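Local atomic coordinates of GTPase activator-like protein (Chaetomium thermophilum, PDB entry 6SSH), a protein that probably acts as a GTPase-activating protein, this chain being the Rap/Ran-GAP domain of a longer TSC2-like protein. Residues H3-I8 and T72-H77; I20-M25 and T84-D89; L40-G45 and G61-C66; F103-W108 and Y126-I131. One frame throughout, in Å; residues are numbered along the deposited sequence. Where two conformers were deposited one is given.

Contact 1: H3-I8 and T72-H77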
loop_
_atom_site.group_PDB
_atom_site.type_symbol
_atom_site.label_atom_id
_atom_site.label_comp_id
_atom_site.label_asym_id
_atom_site.label_seq_id
_atom_site.Cartn_x
_atom_site.Cartn_y
_atom_site.Cartn_z
ATOM N N HIS A 3 4.307 12.441 -3.259
ATOM C CA HIS A 3 4.756 11.087 -3.081
ATOM C C HIS A 3 3.734 10.129 -3.650
ATOM O O HIS A 3 2.570 10.451 -3.778
ATOM C CB HIS A 3 4.945 10.773 -1.566
ATOM C CG HIS A 3 5.886 11.678 -0.863
ATOM N ND1 HIS A 3 7.241 11.468 -0.872
ATOM C CD2 HIS A 3 5.673 12.849 -0.228
ATOM C CE1 HIS A 3 7.828 12.446 -0.206
ATOM N NE2 HIS A 3 6.901 13.283 0.209
ATOM N N LYS A 4 4.218 8.946 -3.961
ATOM C CA LYS A 4 3.411 7.849 -4.459
ATOM C C LYS A 4 3.745 6.582 -3.687
ATOM O O LYS A 4 4.940 6.204 -3.547
ATOM C CB LYS A 4 3.550 7.691 -5.999
ATOM C CG LYS A 4 4.963 7.444 -6.528
ATOM C CD LYS A 4 5.002 7.574 -8.071
ATOM C CE LYS A 4 6.397 7.466 -8.637
ATOM N NZ LYS A 4 6.906 6.084 -8.573
ATOM N N VAL A 5 2.716 5.922 -3.180
ATOM C CA VAL A 5 2.890 4.809 -2.308
ATOM C C VAL A 5 1.932 3.684 -2.692
ATOM O O VAL A 5 0.727 3.911 -2.791
ATOM C CB VAL A 5 2.667 5.242 -0.848
ATOM C CG1 VAL A 5 2.741 4.063 0.095
ATOM C CG2 VAL A 5 3.668 6.321 -0.382
ATOM N N GLY A 6 2.427 2.478 -2.882
ATOM C CA GLY A 6 1.562 1.377 -3.211
ATOM C C GLY A 6 0.785 0.843 -2.041
ATOM O O GLY A 6 1.220 1.021 -0.850
ATOM N N VAL A 7 -0.345 0.212 -2.264
ATOM C CA VAL A 7 -1.097 -0.469 -1.241
ATOM C C VAL A 7 -1.570 -1.757 -1.848
ATOM O O VAL A 7 -2.311 -1.751 -2.865
ATOM C CB VAL A 7 -2.329 0.303 -0.728
ATOM C CG1 VAL A 7 -2.985 -0.470 0.393
ATOM C CG2 VAL A 7 -1.942 1.718 -0.293
ATOM N N ILE A 8 -1.142 -2.861 -1.276
ATOM C CA ILE A 8 -1.338 -4.197 -1.854
ATOM C C ILE A 8 -2.003 -5.146 -0.886
ATOM O O ILE A 8 -1.426 -5.407 0.194
ATOM C CB ILE A 8 -0.002 -4.822 -2.260
ATOM C CG1 ILE A 8 0.812 -3.885 -3.178
ATOM C CG2 ILE A 8 -0.238 -6.170 -2.939
ATOM C CD1 ILE A 8 2.292 -4.255 -3.299
ATOM N N THR A 72 2.680 18.497 1.651
ATOM C CA THR A 72 2.842 17.459 0.659
ATOM C C THR A 72 1.557 16.717 0.321
ATOM O O THR A 72 0.509 16.918 0.929
ATOM C CB THR A 72 3.938 16.497 1.062
ATOM O OG1 THR A 72 4.412 15.834 -0.127
ATOM C CG2 THR A 72 3.453 15.474 2.038
ATOM N N GLU A 73 1.648 15.903 -0.722
ATOM C CA GLU A 73 0.513 15.143 -1.208
ATOM C C GLU A 73 1.007 13.706 -1.333
ATOM O O GLU A 73 2.197 13.484 -1.637
ATOM C CB GLU A 73 0.043 15.590 -2.605
ATOM C CG GLU A 73 -0.684 16.921 -2.635
ATOM C CD GLU A 73 -1.061 17.363 -4.019
ATOM O OE1 GLU A 73 -1.056 16.550 -4.994
ATOM O OE2 GLU A 73 -1.349 18.566 -4.156
ATOM N N ILE A 74 0.120 12.757 -1.096
ATOM C CA ILE A 74 0.425 11.351 -1.387
ATOM C C ILE A 74 -0.699 10.831 -2.251
ATOM O O ILE A 74 -1.857 10.923 -1.894
ATOM C CB ILE A 74 0.481 10.442 -0.118
ATOM C CG1 ILE A 74 1.373 11.047 0.921
ATOM C CG2 ILE A 74 0.873 9.026 -0.496
ATOM C CD1 ILE A 74 1.245 10.278 2.286
ATOM N N VAL A 75 -0.350 10.198 -3.379
ATOM C CA VAL A 75 -1.280 9.422 -4.180
ATOM C C VAL A 75 -0.975 7.968 -3.886
ATOM O O VAL A 75 0.191 7.526 -4.047
ATOM C CB VAL A 75 -1.127 9.698 -5.665
ATOM C CG1 VAL A 75 -2.051 8.796 -6.479
ATOM C CG2 VAL A 75 -1.436 11.148 -5.965
ATOM N N PHE A 76 -1.985 7.225 -3.444
ATOM C CA PHE A 76 -1.811 5.781 -3.219
ATOM C C PHE A 76 -2.118 5.029 -4.511
ATOM O O PHE A 76 -3.011 5.413 -5.301
ATOM C CB PHE A 76 -2.695 5.302 -2.070
ATOM C CG PHE A 76 -2.268 5.900 -0.737
ATOM C CD1 PHE A 76 -2.936 7.001 -0.237
ATOM C CD2 PHE A 76 -1.130 5.425 -0.075
ATOM C CE1 PHE A 76 -2.526 7.588 0.974
ATOM C CE2 PHE A 76 -0.738 5.998 1.124
ATOM C CZ PHE A 76 -1.439 7.088 1.615
ATOM N N HIS A 77 -1.336 3.979 -4.727
ATOM C CA HIS A 77 -1.515 3.081 -5.874
ATOM C C HIS A 77 -2.068 1.800 -5.323
ATOM O O HIS A 77 -1.315 0.951 -4.838
ATOM C CB HIS A 77 -0.229 2.814 -6.613
ATOM C CG HIS A 77 0.384 4.003 -7.253
ATOM N ND1 HIS A 77 1.740 4.079 -7.493
ATOM C CD2 HIS A 77 -0.176 5.091 -7.850
ATOM C CE1 HIS A 77 1.995 5.185 -8.183
ATOM N NE2 HIS A 77 0.839 5.818 -8.420
#
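Lys-4 CB lies 3.7 Å from His-77 CE1, and Lys-4 CD is almost as near to the same ring atom. CB, CG and CD of the lysine pass obliquely by this corner of the imidazole. In the conformer given, Lys-4 NZ forms a salt bridge with Asp-102. His-77 ND1 bonds to the same carboxylate and His-77 NE2 to the carbonyl of Gln-51. Both ring nitrogens are therefore held, which fixes the rotation of the imidazole. Beneath these side chains the two backbones run parallel, as neighbouring strands in the middle of the mixed sheet of the Rap/Ran-GAP domain. Both backbone polar groups of Val-5 point to the neighbouring strand and are bonded there. Val-5 N donates to Val-75 O at 3.1 Å. Val-5 O accepts from His-77 N at 2.8 Å. On the face shared with His-3, Val-5 CB and Phe-76 CD2 are 3.9 Å apart, the two side chains lying side by side. Val-5 CG2, anti to the carbonyl carbon, meets Ile-74 CG2. Near the start of the strand, His-3 N bonds to Glu-73 O at 2.9 Å. The edge of the His-3 ring presents CD2 to Thr-72 OG1 at 3.2 Å, and its ND1 bonds to Ser-195 of helix 183-201.

Contact 2: I20-M25 and T84-D89. With EDO (1,2-ethanediol), chain F.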
loop_
_atom_site.group_PDB
_atom_site.type_symbol
_atom_site.label_atom_id
_atom_site.label_comp_id
_atom_site.label_asym_id
_atom_site.label_seq_id
_atom_site.Cartn_x
_atom_site.Cartn_y
_atom_site.Cartn_z
ATOM N N ILE A 20 -1.641 -12.188 -6.392
ATOM C CA ILE A 20 -1.946 -11.088 -5.467
ATOM C C ILE A 20 -2.410 -9.820 -6.217
ATOM O O ILE A 20 -3.385 -9.173 -5.866
ATOM C CB ILE A 20 -0.671 -10.785 -4.603
ATOM C CG1 ILE A 20 -0.377 -11.944 -3.618
ATOM C CG2 ILE A 20 -0.811 -9.461 -3.849
ATOM C CD1 ILE A 20 1.026 -11.872 -3.057
ATOM N N LEU A 21 -1.718 -9.515 -7.316
ATOM C CA LEU A 21 -2.075 -8.311 -8.063
ATOM C C LEU A 21 -3.457 -8.478 -8.660
ATOM O O LEU A 21 -4.134 -7.465 -8.855
ATOM C CB LEU A 21 -1.037 -8.058 -9.153
ATOM C CG LEU A 21 0.365 -7.624 -8.667
ATOM C CD1 LEU A 21 1.319 -7.522 -9.866
ATOM C CD2 LEU A 21 0.329 -6.316 -7.899
ATOM N N ALA A 22 -3.877 -9.667 -8.965
ATOM C CA ALA A 22 -5.194 -9.886 -9.563
ATOM C C ALA A 22 -6.341 -9.507 -8.621
ATOM O O ALA A 22 -7.475 -9.339 -9.069
ATOM C CB ALA A 22 -5.339 -11.309 -10.031
ATOM N N ASN A 23 -6.109 -9.443 -7.311
ATOM C CA ASN A 23 -7.187 -9.165 -6.386
ATOM C C ASN A 23 -7.857 -7.836 -6.692
ATOM O O ASN A 23 -7.191 -6.865 -7.027
ATOM C CB ASN A 23 -6.675 -9.122 -4.937
ATOM C CG ASN A 23 -6.089 -10.429 -4.482
ATOM O OD1 ASN A 23 -6.469 -11.501 -4.923
ATOM N ND2 ASN A 23 -5.190 -10.365 -3.516
ATOM N N THR A 24 -9.201 -7.831 -6.568
ATOM C CA THR A 24 -9.969 -6.618 -6.791
ATOM C C THR A 24 -10.790 -6.166 -5.597
ATOM O O THR A 24 -11.600 -5.263 -5.697
ATOM C CB THR A 24 -10.907 -6.707 -7.938
ATOM O OG1 THR A 24 -11.728 -7.804 -7.687
ATOM C CG2 THR A 24 -10.109 -6.866 -9.285
ATOM N N MET A 25 -10.524 -6.762 -4.446
ATOM C CA MET A 25 -11.106 -6.303 -3.185
ATOM C C MET A 25 -10.330 -6.973 -2.080
ATOM O O MET A 25 -9.592 -7.929 -2.276
ATOM C CB MET A 25 -12.564 -6.664 -3.164
ATOM C CG MET A 25 -12.752 -8.088 -3.087
ATOM S SD MET A 25 -14.515 -8.571 -2.976
ATOM C CE MET A 25 -15.174 -7.303 -1.880
ATOM N N THR A 84 -8.829 -5.828 -13.050
ATOM C CA THR A 84 -8.166 -7.062 -13.455
ATOM C C THR A 84 -8.863 -7.617 -14.677
ATOM O O THR A 84 -10.098 -7.772 -14.680
ATOM C CB THR A 84 -8.263 -8.079 -12.320
ATOM O OG1 THR A 84 -7.555 -7.583 -11.167
ATOM C CG2 THR A 84 -7.712 -9.411 -12.671
ATOM N N ASN A 85 -8.078 -7.935 -15.681
ATOM C CA ASN A 85 -8.588 -8.679 -16.829
ATOM C C ASN A 85 -7.474 -9.623 -17.263
ATOM O O ASN A 85 -6.485 -9.185 -17.826
ATOM C CB ASN A 85 -9.030 -7.746 -17.985
ATOM C CG ASN A 85 -9.566 -8.516 -19.160
ATOM O OD1 ASN A 85 -9.107 -9.599 -19.495
ATOM N ND2 ASN A 85 -10.634 -7.986 -19.750
ATOM N N LEU A 86 -7.629 -10.901 -16.896
ATOM C CA LEU A 86 -6.533 -11.867 -17.098
ATOM C C LEU A 86 -6.421 -12.398 -18.511
ATOM O O LEU A 86 -5.433 -13.051 -18.837
ATOM C CB LEU A 86 -6.628 -12.980 -16.054
ATOM C CG LEU A 86 -6.582 -12.479 -14.594
ATOM C CD1 LEU A 86 -6.797 -13.743 -13.662
ATOM C CD2 LEU A 86 -5.349 -11.767 -14.304
ATOM N N GLU A 87 -7.444 -12.162 -19.324
ATOM C CA GLU A 87 -7.277 -12.372 -20.770
ATOM C C GLU A 87 -6.380 -11.333 -21.409
ATOM O O GLU A 87 -5.471 -11.696 -22.173
ATOM C CB GLU A 87 -8.642 -12.400 -21.429
ATOM C CG GLU A 87 -9.403 -13.685 -21.261
ATOM C CD GLU A 87 -8.787 -14.896 -21.988
ATOM O OE1 GLU A 87 -7.940 -14.694 -22.923
ATOM O OE2 GLU A 87 -9.209 -16.050 -21.753
ATOM N N HIS A 88 -6.599 -10.066 -21.085
ATOM C CA HIS A 88 -5.860 -8.974 -21.695
ATOM C C HIS A 88 -4.483 -8.838 -21.032
ATOM O O HIS A 88 -3.530 -8.421 -21.662
ATOM C CB HIS A 88 -6.554 -7.618 -21.509
ATOM C CG HIS A 88 -7.853 -7.504 -22.227
ATOM N ND1 HIS A 88 -8.620 -6.358 -22.214
ATOM C CD2 HIS A 88 -8.498 -8.382 -23.005
ATOM C CE1 HIS A 88 -9.714 -6.563 -22.929
ATOM N NE2 HIS A 88 -9.661 -7.781 -23.436
ATOM N N ASP A 89 -4.402 -9.067 -19.719
ATOM C CA ASP A 89 -3.210 -8.727 -18.956
ATOM C C ASP A 89 -3.060 -9.802 -17.882
ATOM O O ASP A 89 -3.244 -9.504 -16.663
ATOM C CB ASP A 89 -3.345 -7.310 -18.368
ATOM C CG ASP A 89 -2.060 -6.842 -17.674
ATOM O OD1 ASP A 89 -1.024 -7.534 -17.757
ATOM O OD2 ASP A 89 -2.110 -5.771 -17.000
HETATM C C1 EDO F . -6.498 -3.282 -21.632
HETATM O O1 EDO F . -7.306 -4.011 -20.688
HETATM C C2 EDO F . -6.055 -1.925 -21.070
HETATM O O2 EDO F . -7.169 -1.195 -20.511
#
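Thr-84 OG1 donates to Ala-22 O at 2.7 Å, approaching from 47° above the carbonyl plane. With OG1 anti to the carbonyl carbon (chi1 -63°) and CG2 anti to the backbone N, Thr-84 turns its hydroxyl to Ala-22 O and its methyl to Ala-22 CB, where CG2 and CB are 4.0 Å apart. Thr-24 CG2 reaches Thr-84 OG1 at 3.3 Å. Leu-86 CD2 adds a looser apolar touch to Ala-22 CB at 4.3 Å. Lys-95 bonds to Thr-84 OG1 and to the carbonyl of Leu-21, so it ties the two segments together from outside. Further out, Asn-23 N bonds back to Ile-20 O. In the loop, Asn-85 OD1 accepts from His-88 N at 3.0 Å, an Asx motif. Asn-85 ND2 lies over the centre of the His-88 ring, 3.5 Å above its plane. His-88 ND1 bonds to an ethanediol at the ring edge. Segment 20-25 takes in the end of helix 17-21, whose Ile-20 packs on strand 2-10, and the loop that follows. Segment 84-89 belongs to the loop between strand 73-78 and helix 93-99, where Asp-89 accepts from the backbone N atoms of Ile-93 and Met-94.

Contact 3: L40-G45 and G61-C66. With EDO (1,2-ethanediol), chain B; EDO (1,2-ethanediol), chain E.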
loop_
_atom_site.group_PDB
_atom_site.type_symbol
_atom_site.label_atom_id
_atom_site.label_comp_id
_atom_site.label_asym_id
_atom_site.label_seq_id
_atom_site.Cartn_x
_atom_site.Cartn_y
_atom_site.Cartn_z
ATOM N N LEU A 40 -11.287 9.223 -1.101
ATOM C CA LEU A 40 -11.617 8.626 -2.405
ATOM C C LEU A 40 -11.701 9.737 -3.459
ATOM O O LEU A 40 -12.400 10.744 -3.254
ATOM C CB LEU A 40 -12.958 7.924 -2.260
ATOM C CG LEU A 40 -13.295 7.063 -3.482
ATOM C CD1 LEU A 40 -12.542 5.796 -3.536
ATOM C CD2 LEU A 40 -14.822 6.805 -3.556
ATOM N N THR A 41 -10.960 9.567 -4.539
ATOM C CA THR A 41 -10.768 10.622 -5.515
ATOM C C THR A 41 -10.942 10.061 -6.929
ATOM O O THR A 41 -10.353 9.020 -7.253
ATOM C CB THR A 41 -9.396 11.242 -5.311
ATOM O OG1 THR A 41 -9.310 11.677 -3.943
ATOM C CG2 THR A 41 -9.191 12.466 -6.163
ATOM N N ARG A 42 -11.769 10.727 -7.736
ATOM C CA ARG A 42 -12.029 10.309 -9.111
ATOM C C ARG A 42 -10.817 10.604 -9.994
ATOM O O ARG A 42 -10.256 11.698 -9.963
ATOM C CB ARG A 42 -13.274 11.057 -9.632
ATOM C CG ARG A 42 -13.753 10.588 -11.006
ATOM C CD ARG A 42 -14.528 9.230 -10.936
ATOM N NE ARG A 42 -15.018 8.824 -12.261
ATOM C CZ ARG A 42 -14.206 8.295 -13.197
ATOM N NH1 ARG A 42 -12.906 8.008 -12.986
ATOM N NH2 ARG A 42 -14.755 8.021 -14.389
ATOM N N LEU A 43 -10.430 9.626 -10.816
ATOM C CA LEU A 43 -9.226 9.784 -11.648
ATOM C C LEU A 43 -9.462 10.415 -13.037
ATOM O O LEU A 43 -8.606 11.148 -13.516
ATOM C CB LEU A 43 -8.528 8.440 -11.828
ATOM C CG LEU A 43 -7.800 7.983 -10.547
ATOM C CD1 LEU A 43 -7.411 6.546 -10.692
ATOM C CD2 LEU A 43 -6.542 8.864 -10.333
ATOM N N LYS A 44 -10.616 10.179 -13.663
ATOM C CA LYS A 44 -10.824 10.686 -15.016
ATOM C C LYS A 44 -10.942 12.172 -14.981
ATOM O O LYS A 44 -11.769 12.713 -14.255
ATOM C CB LYS A 44 -12.063 10.049 -15.641
ATOM C CG LYS A 44 -12.262 10.526 -17.078
ATOM C CD LYS A 44 -13.502 9.943 -17.729
ATOM C CE LYS A 44 -13.237 8.517 -18.166
ATOM N NZ LYS A 44 -14.461 7.999 -18.923
ATOM N N GLY A 45 -10.146 12.873 -15.788
ATOM C CA GLY A 45 -10.167 14.326 -15.772
ATOM C C GLY A 45 -9.560 14.969 -14.557
ATOM O O GLY A 45 -9.729 16.179 -14.340
ATOM N N GLY A 61 -8.481 2.175 -13.090
ATOM C CA GLY A 61 -9.609 2.259 -12.193
ATOM C C GLY A 61 -10.222 3.646 -12.203
ATOM O O GLY A 61 -9.562 4.599 -12.582
ATOM N N GLN A 62 -11.448 3.726 -11.731
ATOM C CA GLN A 62 -12.152 4.994 -11.630
ATOM C C GLN A 62 -11.705 5.850 -10.455
ATOM O O GLN A 62 -11.771 7.090 -10.526
ATOM C CB GLN A 62 -13.666 4.793 -11.614
ATOM C CG GLN A 62 -14.192 4.157 -12.886
ATOM C CD GLN A 62 -15.636 3.848 -12.774
ATOM O OE1 GLN A 62 -16.314 4.261 -11.823
ATOM N NE2 GLN A 62 -16.147 3.088 -13.733
ATOM N N TYR A 63 -11.233 5.234 -9.388
ATOM C CA TYR A 63 -10.908 5.923 -8.126
ATOM C C TYR A 63 -9.591 5.482 -7.532
ATOM O O TYR A 63 -9.195 4.351 -7.682
ATOM C CB TYR A 63 -12.000 5.691 -7.095
ATOM C CG TYR A 63 -13.307 6.300 -7.454
ATOM C CD1 TYR A 63 -14.288 5.550 -8.128
ATOM C CD2 TYR A 63 -13.610 7.633 -7.159
ATOM C CE1 TYR A 63 -15.498 6.110 -8.530
ATOM C CE2 TYR A 63 -14.836 8.191 -7.527
ATOM C CZ TYR A 63 -15.750 7.438 -8.215
ATOM O OH TYR A 63 -16.960 7.972 -8.572
ATOM N N THR A 64 -8.930 6.397 -6.825
ATOM C CA THR A 64 -7.880 6.026 -5.886
ATOM C C THR A 64 -8.135 6.764 -4.567
ATOM O O THR A 64 -9.169 7.408 -4.414
ATOM C CB THR A 64 -6.524 6.277 -6.484
ATOM O OG1 THR A 64 -5.620 5.546 -5.636
ATOM C CG2 THR A 64 -6.160 7.711 -6.568
ATOM N N TYR A 65 -7.220 6.582 -3.641
ATOM C CA TYR A 65 -7.225 7.278 -2.382
ATOM C C TYR A 65 -6.021 8.223 -2.352
ATOM O O TYR A 65 -4.920 7.851 -2.765
ATOM C CB TYR A 65 -7.168 6.272 -1.200
ATOM C CG TYR A 65 -8.446 5.485 -1.048
ATOM C CD1 TYR A 65 -8.639 4.308 -1.766
ATOM C CD2 TYR A 65 -9.491 5.943 -0.254
ATOM C CE1 TYR A 65 -9.822 3.637 -1.675
ATOM C CE2 TYR A 65 -10.663 5.272 -0.134
ATOM C CZ TYR A 65 -10.817 4.092 -0.848
ATOM O OH TYR A 65 -12.018 3.416 -0.713
ATOM N N CYS A 66 -6.257 9.433 -1.823
ATOM C CA CYS A 66 -5.228 10.474 -1.825
ATOM C C CYS A 66 -5.227 11.222 -0.499
ATOM O O CYS A 66 -6.259 11.456 0.101
ATOM C CB CYS A 66 -5.482 11.492 -2.954
ATOM S SG CYS A 66 -5.487 10.776 -4.594
HETATM C C1 EDO B . -12.730 0.584 -9.974
HETATM O O1 EDO B . -12.964 1.359 -11.180
HETATM C C2 EDO B . -12.414 1.487 -8.788
HETATM O O2 EDO B . -11.209 2.203 -8.975
HETATM C C1 EDO E . -14.332 1.719 -3.310
HETATM O O1 EDO E . -13.000 1.515 -2.760
HETATM C C2 EDO E . -14.507 2.730 -4.464
HETATM O O2 EDO E . -13.772 2.395 -5.653
#
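Leu-40 spreads its two methyls over two tyrosine rings. Its CG, anti to the backbone N (chi1 -170°), lies 3.7 Å from Tyr-63 CD2. CD1 sits over a face of Tyr-65, 4.0 Å from the ring centroid. CD2 sits over a face of Tyr-63, at 4.3 Å from that centroid. Thr-41 forms the hydrogen-bonded antiparallel pair with Thr-64; Thr-41 N to Thr-64 O is 2.8 Å. Arg-42 lays CD over the opposite face of Tyr-63, 3.5 Å from CZ, so this ring is sandwiched between Leu-40 and Arg-42. Arg-42 NH1 donates to a lone pair of Gln-62 O at 2.9 Å, in a bent bond (137° at the hydrogen), and has a salt bridge to Asp-58. Leu-43 N also donates to Gln-62 O, at 2.9 Å. Leu-43 CD2 meets Thr-64 CG2 at 4.0 Å. One ethanediol takes the backbone N-H groups of Gln-62 and Tyr-63. Strand 39-42 is an outermost strand of the sheet within this chain. Strand 63-68 links it to strand 73-78, and Tyr-65 packs on helix 28-37.

Contact 4: F103-W108 and Y126-I131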
loop_
_atom_site.group_PDB
_atom_site.type_symbol
_atom_site.label_atom_id
_atom_site.label_comp_id
_atom_site.label_asym_id
_atom_site.label_seq_id
_atom_site.Cartn_x
_atom_site.Cartn_y
_atom_site.Cartn_z
ATOM N N PHE A 103 8.957 3.341 -4.438
ATOM C CA PHE A 103 9.988 3.013 -3.453
ATOM C C PHE A 103 9.346 2.344 -2.234
ATOM O O PHE A 103 9.959 1.474 -1.607
ATOM C CB PHE A 103 10.766 4.275 -3.049
ATOM C CG PHE A 103 11.616 4.885 -4.154
ATOM C CD1 PHE A 103 12.268 4.103 -5.091
ATOM C CD2 PHE A 103 11.768 6.280 -4.211
ATOM C CE1 PHE A 103 13.080 4.716 -6.099
ATOM C CE2 PHE A 103 12.597 6.888 -5.156
ATOM C CZ PHE A 103 13.219 6.105 -6.122
ATOM N N VAL A 104 8.193 2.820 -1.825
ATOM C CA VAL A 104 7.488 2.406 -0.619
ATOM C C VAL A 104 6.158 1.776 -0.994
ATOM O O VAL A 104 5.406 2.361 -1.779
ATOM C CB VAL A 104 7.229 3.629 0.289
ATOM C CG1 VAL A 104 6.546 3.202 1.550
ATOM C CG2 VAL A 104 8.565 4.349 0.572
ATOM N N ASN A 105 5.862 0.608 -0.398
ATOM C CA ASN A 105 4.599 -0.093 -0.554
ATOM C C ASN A 105 4.072 -0.550 0.776
ATOM O O ASN A 105 4.844 -1.091 1.571
ATOM C CB ASN A 105 4.749 -1.313 -1.524
ATOM C CG ASN A 105 4.907 -0.899 -2.951
ATOM O OD1 ASN A 105 3.941 -0.501 -3.581
ATOM N ND2 ASN A 105 6.072 -0.953 -3.452
ATOM N N ILE A 106 2.818 -0.348 0.987
ATOM C CA ILE A 106 2.053 -0.845 2.128
ATOM C C ILE A 106 1.473 -2.175 1.749
ATOM O O ILE A 106 0.840 -2.286 0.643
ATOM C CB ILE A 106 0.961 0.145 2.517
ATOM C CG1 ILE A 106 1.586 1.469 2.923
ATOM C CG2 ILE A 106 0.041 -0.429 3.601
ATOM C CD1 ILE A 106 0.608 2.629 2.928
ATOM N N VAL A 107 1.621 -3.214 2.562
ATOM C CA VAL A 107 1.126 -4.538 2.292
ATOM C C VAL A 107 0.143 -4.955 3.363
ATOM O O VAL A 107 0.513 -4.934 4.565
ATOM C CB VAL A 107 2.291 -5.546 2.266
ATOM C CG1 VAL A 107 1.802 -6.976 2.037
ATOM C CG2 VAL A 107 3.281 -5.190 1.171
ATOM N N TRP A 108 -1.087 -5.241 3.041
ATOM C CA TRP A 108 -2.067 -5.775 3.984
ATOM C C TRP A 108 -2.004 -7.284 3.845
ATOM O O TRP A 108 -2.512 -7.865 2.881
ATOM C CB TRP A 108 -3.452 -5.208 3.711
ATOM C CG TRP A 108 -4.422 -5.637 4.795
ATOM C CD1 TRP A 108 -4.903 -6.874 5.042
ATOM C CD2 TRP A 108 -4.966 -4.779 5.838
ATOM N NE1 TRP A 108 -5.737 -6.866 6.159
ATOM C CE2 TRP A 108 -5.801 -5.572 6.630
ATOM C CE3 TRP A 108 -4.866 -3.432 6.110
ATOM C CZ2 TRP A 108 -6.504 -5.053 7.738
ATOM C CZ3 TRP A 108 -5.558 -2.900 7.192
ATOM C CH2 TRP A 108 -6.362 -3.721 7.996
ATOM N N TYR A 126 12.180 -0.355 -2.037
ATOM C CA TYR A 126 13.118 -0.237 -0.940
ATOM C C TYR A 126 12.491 -0.619 0.383
ATOM O O TYR A 126 13.231 -1.133 1.221
ATOM C CB TYR A 126 13.585 1.207 -0.801
ATOM C CG TYR A 126 14.305 1.763 -2.007
ATOM C CD1 TYR A 126 14.908 0.944 -2.942
ATOM C CD2 TYR A 126 14.425 3.132 -2.161
ATOM C CE1 TYR A 126 15.577 1.509 -4.040
ATOM C CE2 TYR A 126 15.056 3.698 -3.267
ATOM C CZ TYR A 126 15.628 2.884 -4.188
ATOM O OH TYR A 126 16.294 3.462 -5.268
ATOM N N VAL A 127 11.217 -0.354 0.605
ATOM C CA VAL A 127 10.546 -0.504 1.898
ATOM C C VAL A 127 9.173 -1.084 1.711
ATOM O O VAL A 127 8.421 -0.591 0.834
ATOM C CB VAL A 127 10.353 0.907 2.586
ATOM C CG1 VAL A 127 9.639 0.751 3.953
ATOM C CG2 VAL A 127 11.709 1.613 2.779
ATOM N N TYR A 128 8.817 -2.062 2.540
ATOM C CA TYR A 128 7.456 -2.563 2.683
ATOM C C TYR A 128 7.001 -2.287 4.120
ATOM O O TYR A 128 7.714 -2.592 5.097
ATOM C CB TYR A 128 7.348 -4.067 2.400
ATOM C CG TYR A 128 7.725 -4.424 0.980
ATOM C CD1 TYR A 128 8.938 -5.037 0.714
ATOM C CD2 TYR A 128 6.892 -4.059 -0.084
ATOM C CE1 TYR A 128 9.311 -5.369 -0.542
ATOM C CE2 TYR A 128 7.274 -4.378 -1.375
ATOM C CZ TYR A 128 8.476 -4.990 -1.580
ATOM O OH TYR A 128 8.922 -5.335 -2.880
ATOM N N ILE A 129 5.840 -1.694 4.266
ATOM C CA ILE A 129 5.153 -1.480 5.544
ATOM C C ILE A 129 4.117 -2.550 5.643
ATOM O O ILE A 129 3.122 -2.514 4.881
ATOM C CB ILE A 129 4.546 -0.102 5.656
ATOM C CG1 ILE A 129 5.625 0.961 5.582
ATOM C CG2 ILE A 129 3.730 0.039 6.949
ATOM C CD1 ILE A 129 5.149 2.301 5.233
ATOM N N VAL A 130 4.345 -3.597 6.421
ATOM C CA VAL A 130 3.533 -4.811 6.407
ATOM C C VAL A 130 2.544 -4.806 7.563
ATOM O O VAL A 130 2.958 -4.700 8.740
ATOM C CB VAL A 130 4.380 -6.049 6.445
ATOM C CG1 VAL A 130 3.517 -7.239 6.317
ATOM C CG2 VAL A 130 5.465 -6.028 5.372
ATOM N N ILE A 131 1.264 -4.888 7.293
ATOM C CA ILE A 131 0.147 -4.889 8.247
ATOM C C ILE A 131 -0.345 -6.313 8.320
ATOM O O ILE A 131 -0.764 -6.859 7.308
ATOM C CB ILE A 131 -0.999 -3.984 7.799
ATOM C CG1 ILE A 131 -0.532 -2.546 7.687
ATOM C CG2 ILE A 131 -2.210 -4.134 8.729
ATOM C CD1 ILE A 131 -1.449 -1.611 6.886
HETATM O O HOH W 1 8.535 -1.099 -1.922
#
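Ile-106 CG2 meets Ile-131 CD1 at 3.8 Å, in the middle of an apolar face. Val-104 CG1 touches Ile-129 CD1 at 4.0 Å on the same face. With Trp-108 CG anti to the backbone N (chi1 -173°), Ile-131 CG2 comes over the six-membered ring of Trp-108, 3.9 Å from its centroid. The other face carries Val-107 CG2 against Tyr-128 CD2 at 4.0 Å, and Asn-105 CB touches the same tyrosine ring. The backbones between the faces form a parallel ladder, in which Asn-105 and Val-107 each donate through N and accept through O. Just before the strands begin, the rings of Phe-103 and Tyr-126 are nearly parallel (8°) but slid apart, with centroids 4.6 Å apart and little overlap. Phe-103 O accepts from Tyr-126 N at 2.9 Å, on a lone pair, and from Val-127 N. A water donates to Phe-103 O and to Val-127 O, and accepts from Asn-105 ND2 at 2.9 Å. It thus bridges the two segments at this polar edge. Helix 183-201 packs on Val-104 and Ile-106. Strand 2-10 adjoins 104-109 on one side of the pair, and strand 155-162 adjoins 127-134 on the other.

Contacts 1, 3 and 4 are strand pairs of one mixed sheet. Contact 1 lies between the other two, its centre about 12 Å from that of contact 3 and about 11 Å from that of contact 4. Thr-64 OG1 of contact 3 and Phe-76 O of contact 1 are 2.6 Å apart, a probable hydrogen bond. On the other side, Gly-6 O and Ile-106 N are 2.8 Å apart, which probably joins contacts 1 and 4 in the same way. Contact 2 is peripheral, centred about 20 Å from contact 1. It still touches the sheet, where Ile-20 CG2 meets Ile-8 CG2 at 3.5 Å. The ethanediols bound at contacts 2 and 3 are probably from the crystallisation liquor.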